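Local structure of peptide methionine sulfoxide reductase msrA/msrB (Neisseria gonorrhoeae, 2H30) at residues 74-88 against 103-115. The protein probably passes electrons from DsbD, through its N-terminal thioredoxin domain, to the methionine sulfoxide reductase domains that follow in the same polypeptide. The protein carries 2 engineered substitutions. Numbering follows the deposited sequence.
Sequences LITVASPGFLHEKKD and LPVVTDNGGTIAQ
T76 to A78 pair with V105 to T107 as parallel neighbours inside the central sheet, and beyond the strand ends the pairing passes into a contact between two turns. The backbone ladder runs through V106 N to T76 O (2.8 Å), A78 N to V106 O and D108 N to A78 O. At its start P104 O takes two donors. T76 N lies above the carbonyl plane. T76 OG1 is 2.8 Å from P104 O and bonds in the carbonyl plane, on a lone pair. A chi1 of 78° sets this hydroxyl between the backbone N and the carbonyl carbon, with V105 CG2 beside it. T76 OG1 also hydrogen-bonds W46 NE1.

The strands belong to a beta-alpha-beta unit, with helix 90-95 between them, in the thioredoxin fold. V77 and V106 lie side by side on one face of the sheet. A78 and V105 touch on the other, the face that helix 90-95 covers.

Past the strands, P80 O accepts G110 N nearly head-on at 2.8 Å. N109 ND2 reaches P80 O at 3.3 Å from above the carbonyl plane. The N109 amide also stacks on the D88 carboxylate, which bonds Q92, and a water joins D88 N to N109 ND2. The F82 ring lies against the start of helix 112-116, and F82 also touches Y122. F82 CE2 meets A114 CB at 3.7 Å. F82 CE1 lies 3.5 Å from Q115 CG. The Q115 amide is nearly parallel to the ring, 7° apart. G111 is the N-cap residue of this helix. The D108 carboxylate accepts its first N-H groups: OD1 takes T112 N and OD2 takes I113 N. A second water links D108 OD2, S79 OG and A114 N.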
loop_
_atom_site.group_PDB
_atom_site.type_symbol
_atom_site.label_atom_id
_atom_site.label_comp_id
_atom_site.label_asym_id
_atom_site.label_seq_id
_atom_site.Cartn_x
_atom_site.Cartn_y
_atom_site.Cartn_z
ATOM N N LEU A 74 1.601 7.841 0.252
ATOM C CA LEU A 74 0.673 6.739 0.553
ATOM C C LEU A 74 0.346 6.030 -0.749
ATOM O O LEU A 74 -0.133 6.630 -1.737
ATOM C CB LEU A 74 -0.605 7.314 1.142
ATOM C CG LEU A 74 -0.745 7.058 2.594
ATOM C CD1 LEU A 74 -1.999 7.770 3.084
ATOM C CD2 LEU A 74 -0.933 5.593 2.864
ATOM N N ILE A 75 0.695 4.745 -0.766
ATOM C CA ILE A 75 0.379 3.934 -1.937
ATOM C C ILE A 75 -0.208 2.586 -1.547
ATOM O O ILE A 75 -0.108 2.180 -0.385
ATOM C CB ILE A 75 1.604 3.748 -2.836
ATOM C CG1 ILE A 75 2.624 2.940 -2.099
ATOM C CG2 ILE A 75 2.183 5.129 -3.295
ATOM C CD1 ILE A 75 3.711 2.425 -3.010
ATOM N N THR A 76 -0.842 1.924 -2.502
ATOM C CA THR A 76 -1.329 0.567 -2.220
ATOM C C THR A 76 -0.715 -0.367 -3.267
ATOM O O THR A 76 -0.345 0.097 -4.356
ATOM C CB THR A 76 -2.874 0.448 -2.238
ATOM O OG1 THR A 76 -3.350 0.414 -3.593
ATOM C CG2 THR A 76 -3.478 1.651 -1.449
ATOM N N VAL A 77 -0.634 -1.640 -2.920
ATOM C CA VAL A 77 -0.093 -2.660 -3.816
ATOM C C VAL A 77 -1.080 -3.819 -3.909
ATOM O O VAL A 77 -1.437 -4.418 -2.896
ATOM C CB VAL A 77 1.195 -3.196 -3.295
ATOM C CG1 VAL A 77 1.679 -4.398 -4.170
ATOM C CG2 VAL A 77 2.267 -2.071 -3.318
ATOM N N ALA A 78 -1.455 -4.124 -5.157
ATOM C CA ALA A 78 -2.167 -5.377 -5.469
ATOM C C ALA A 78 -1.183 -6.222 -6.257
ATOM O O ALA A 78 -0.314 -5.677 -6.913
ATOM C CB ALA A 78 -3.405 -5.151 -6.277
ATOM N N SER A 79 -1.339 -7.539 -6.150
ATOM C CA SER A 79 -0.296 -8.483 -6.646
ATOM C C SER A 79 -0.925 -9.513 -7.560
ATOM O O SER A 79 -1.216 -10.627 -7.117
ATOM C CB SER A 79 0.447 -9.121 -5.460
ATOM O OG SER A 79 1.116 -8.130 -4.678
ATOM N N PRO A 80 -1.160 -9.137 -8.823
ATOM C CA PRO A 80 -1.814 -10.096 -9.753
ATOM C C PRO A 80 -1.116 -11.455 -9.787
ATOM O O PRO A 80 0.110 -11.540 -9.815
ATOM C CB PRO A 80 -1.714 -9.383 -11.110
ATOM C CG PRO A 80 -1.792 -7.887 -10.760
ATOM C CD PRO A 80 -0.920 -7.838 -9.466
ATOM N N GLY A 81 -1.908 -12.521 -9.725
ATOM C CA GLY A 81 -1.312 -13.848 -9.805
ATOM C C GLY A 81 -0.702 -14.404 -8.558
ATOM O O GLY A 81 -0.216 -15.527 -8.557
ATOM N N PHE A 82 -0.761 -13.663 -7.449
ATOM C CA PHE A 82 -0.178 -14.064 -6.202
ATOM C C PHE A 82 -1.308 -14.252 -5.198
ATOM O O PHE A 82 -2.255 -13.425 -5.168
ATOM C CB PHE A 82 0.755 -12.929 -5.716
ATOM C CG PHE A 82 1.352 -13.177 -4.391
ATOM C CD1 PHE A 82 2.264 -14.239 -4.195
ATOM C CD2 PHE A 82 1.091 -12.321 -3.316
ATOM C CE1 PHE A 82 2.868 -14.420 -2.940
ATOM C CE2 PHE A 82 1.667 -12.514 -2.075
ATOM C CZ PHE A 82 2.568 -13.579 -1.845
ATOM N N LEU A 83 -1.244 -15.318 -4.395
ATOM C CA LEU A 83 -2.273 -15.650 -3.417
ATOM C C LEU A 83 -3.686 -15.583 -4.027
ATOM O O LEU A 83 -4.639 -15.002 -3.415
ATOM C CB LEU A 83 -2.184 -14.761 -2.170
ATOM C CG LEU A 83 -0.874 -14.816 -1.375
ATOM C CD1 LEU A 83 -0.830 -13.784 -0.218
ATOM C CD2 LEU A 83 -0.634 -16.209 -0.791
ATOM N N HIS A 84 -3.820 -16.147 -5.229
ATOM C CA HIS A 84 -5.103 -16.273 -5.943
ATOM C C HIS A 84 -5.726 -14.957 -6.367
ATOM O O HIS A 84 -6.915 -14.904 -6.752
ATOM C CB HIS A 84 -6.118 -17.149 -5.184
ATOM C CG HIS A 84 -5.589 -18.512 -4.871
ATOM N ND1 HIS A 84 -5.358 -19.461 -5.848
ATOM C CD2 HIS A 84 -5.194 -19.069 -3.699
ATOM C CE1 HIS A 84 -4.863 -20.551 -5.287
ATOM N NE2 HIS A 84 -4.744 -20.336 -3.987
ATOM N N GLU A 85 -4.904 -13.885 -6.344
ATOM C CA GLU A 85 -5.359 -12.666 -6.981
ATOM C C GLU A 85 -5.547 -12.893 -8.478
ATOM O O GLU A 85 -4.825 -13.758 -9.092
ATOM C CB GLU A 85 -4.321 -11.527 -6.717
ATOM C CG GLU A 85 -4.664 -10.214 -7.381
ATOM C CD GLU A 85 -5.977 -9.646 -6.867
ATOM O OE1 GLU A 85 -7.044 -9.952 -7.480
ATOM O OE2 GLU A 85 -5.937 -8.931 -5.854
ATOM N N LYS A 86 -6.488 -12.159 -9.064
ATOM C CA LYS A 86 -6.702 -12.145 -10.506
ATOM C C LYS A 86 -5.393 -11.976 -11.248
ATOM O O LYS A 86 -4.502 -11.262 -10.800
ATOM C CB LYS A 86 -7.639 -10.997 -10.882
ATOM C CG LYS A 86 -9.078 -11.214 -10.261
ATOM C CD LYS A 86 -9.934 -9.972 -10.461
ATOM C CE LYS A 86 -11.242 -10.027 -9.658
ATOM N NZ LYS A 86 -12.118 -11.119 -10.184
ATOM N N LYS A 87 -5.245 -12.691 -12.375
ATOM C CA LYS A 87 -4.027 -12.558 -13.170
ATOM C C LYS A 87 -3.807 -11.177 -13.759
ATOM O O LYS A 87 -4.729 -10.343 -13.891
ATOM C CB LYS A 87 -4.067 -13.628 -14.300
ATOM C CG LYS A 87 -4.022 -14.979 -13.700
ATOM C CD LYS A 87 -3.881 -16.168 -14.662
ATOM C CE LYS A 87 -3.251 -17.357 -13.878
ATOM N NZ LYS A 87 -3.171 -17.053 -12.385
ATOM N N ASP A 88 -2.562 -10.911 -14.156
ATOM C CA ASP A 88 -2.244 -9.678 -14.829
ATOM C C ASP A 88 -3.162 -9.460 -16.026
ATOM O O ASP A 88 -3.459 -10.427 -16.752
ATOM C CB ASP A 88 -0.797 -9.696 -15.303
ATOM C CG ASP A 88 -0.311 -8.309 -15.673
ATOM O OD1 ASP A 88 -0.588 -7.344 -14.913
ATOM O OD2 ASP A 88 0.354 -8.179 -16.727
ATOM N N LEU A 103 -6.595 7.088 -5.540
ATOM C CA LEU A 103 -5.836 6.082 -4.829
ATOM C C LEU A 103 -4.757 5.410 -5.701
ATOM O O LEU A 103 -5.102 4.763 -6.698
ATOM C CB LEU A 103 -6.832 4.975 -4.418
ATOM C CG LEU A 103 -6.178 3.900 -3.485
ATOM C CD1 LEU A 103 -5.689 4.479 -2.175
ATOM C CD2 LEU A 103 -7.220 2.829 -3.277
ATOM N N PRO A 104 -3.473 5.526 -5.331
ATOM C CA PRO A 104 -2.482 4.811 -6.128
ATOM C C PRO A 104 -2.512 3.315 -5.917
ATOM O O PRO A 104 -2.551 2.872 -4.747
ATOM C CB PRO A 104 -1.143 5.410 -5.662
ATOM C CG PRO A 104 -1.529 6.665 -4.894
ATOM C CD PRO A 104 -2.881 6.376 -4.288
ATOM N N VAL A 105 -2.625 2.568 -7.021
ATOM C CA VAL A 105 -2.610 1.135 -6.934
ATOM C C VAL A 105 -1.466 0.605 -7.781
ATOM O O VAL A 105 -1.626 0.494 -9.029
ATOM C CB VAL A 105 -3.936 0.482 -7.350
ATOM C CG1 VAL A 105 -3.793 -1.032 -7.204
ATOM C CG2 VAL A 105 -5.129 1.028 -6.479
ATOM N N VAL A 106 -0.384 0.205 -7.132
ATOM C CA VAL A 106 0.724 -0.426 -7.875
ATOM C C VAL A 106 0.319 -1.861 -8.136
ATOM O O VAL A 106 -0.200 -2.539 -7.261
ATOM C CB VAL A 106 1.984 -0.378 -7.030
ATOM C CG1 VAL A 106 3.159 -1.230 -7.662
ATOM C CG2 VAL A 106 2.418 1.039 -6.781
ATOM N N THR A 107 0.630 -2.376 -9.328
ATOM C CA THR A 107 0.333 -3.751 -9.667
ATOM C C THR A 107 1.662 -4.516 -9.717
ATOM O O THR A 107 2.508 -4.250 -10.606
ATOM C CB THR A 107 -0.478 -3.858 -10.975
ATOM O OG1 THR A 107 0.143 -3.128 -12.056
ATOM C CG2 THR A 107 -1.858 -3.343 -10.779
ATOM N N ASP A 108 1.848 -5.425 -8.789
ATOM C CA ASP A 108 3.104 -6.187 -8.654
ATOM C C ASP A 108 2.806 -7.596 -9.140
ATOM O O ASP A 108 2.347 -8.442 -8.401
ATOM C CB ASP A 108 3.496 -6.216 -7.178
ATOM C CG ASP A 108 4.818 -6.910 -6.912
ATOM O OD1 ASP A 108 5.327 -7.638 -7.817
ATOM O OD2 ASP A 108 5.324 -6.745 -5.782
ATOM N N ASN A 109 3.096 -7.836 -10.440
ATOM C CA ASN A 109 2.740 -9.125 -11.018
ATOM C C ASN A 109 3.542 -10.208 -10.322
ATOM O O ASN A 109 4.808 -10.118 -10.307
ATOM C CB ASN A 109 3.040 -9.062 -12.527
ATOM C CG ASN A 109 2.477 -10.274 -13.297
ATOM O OD1 ASN A 109 2.864 -10.502 -14.456
ATOM N ND2 ASN A 109 1.606 -11.042 -12.684
ATOM N N GLY A 110 2.849 -11.181 -9.724
ATOM C CA GLY A 110 3.489 -12.266 -8.961
ATOM C C GLY A 110 3.866 -11.943 -7.519
ATOM O O GLY A 110 4.346 -12.793 -6.756
ATOM N N GLY A 111 3.591 -10.706 -7.102
ATOM C CA GLY A 111 3.779 -10.400 -5.678
ATOM C C GLY A 111 5.233 -10.397 -5.191
ATOM O O GLY A 111 5.520 -10.886 -4.090
ATOM N N THR A 112 6.128 -9.818 -5.999
ATOM C CA THR A 112 7.549 -9.765 -5.611
ATOM C C THR A 112 7.771 -9.080 -4.260
ATOM O O THR A 112 8.427 -9.614 -3.364
ATOM C CB THR A 112 8.332 -9.012 -6.654
ATOM O OG1 THR A 112 8.303 -9.836 -7.843
ATOM C CG2 THR A 112 9.790 -8.868 -6.204
ATOM N N ILE A 113 7.140 -7.919 -4.079
ATOM C CA ILE A 113 7.437 -7.154 -2.866
ATOM C C ILE A 113 6.786 -7.854 -1.670
ATOM O O ILE A 113 7.411 -8.005 -0.616
ATOM C CB ILE A 113 6.908 -5.743 -2.994
ATOM C CG1 ILE A 113 7.598 -5.056 -4.175
ATOM C CG2 ILE A 113 7.018 -5.002 -1.610
ATOM C CD1 ILE A 113 6.963 -3.804 -4.527
ATOM N N ALA A 114 5.544 -8.328 -1.838
ATOM C CA ALA A 114 4.899 -9.032 -0.759
ATOM C C ALA A 114 5.738 -10.251 -0.314
ATOM O O ALA A 114 5.908 -10.518 0.862
ATOM C CB ALA A 114 3.452 -9.443 -1.183
ATOM N N GLN A 115 6.249 -11.003 -1.286
ATOM C CA GLN A 115 7.103 -12.138 -0.939
ATOM C C GLN A 115 8.386 -11.684 -0.223
ATOM O O GLN A 115 8.752 -12.297 0.788
ATOM C CB GLN A 115 7.457 -12.919 -2.203
ATOM C CG GLN A 115 6.250 -13.659 -2.732
ATOM C CD GLN A 115 6.625 -14.434 -3.960
ATOM O OE1 GLN A 115 7.500 -15.296 -3.892
ATOM N NE2 GLN A 115 6.059 -14.084 -5.094
HETATM O O HOH W 1 3.664 -7.406 -3.831
HETATM O O HOH W 2 -0.501 -12.596 -13.514
#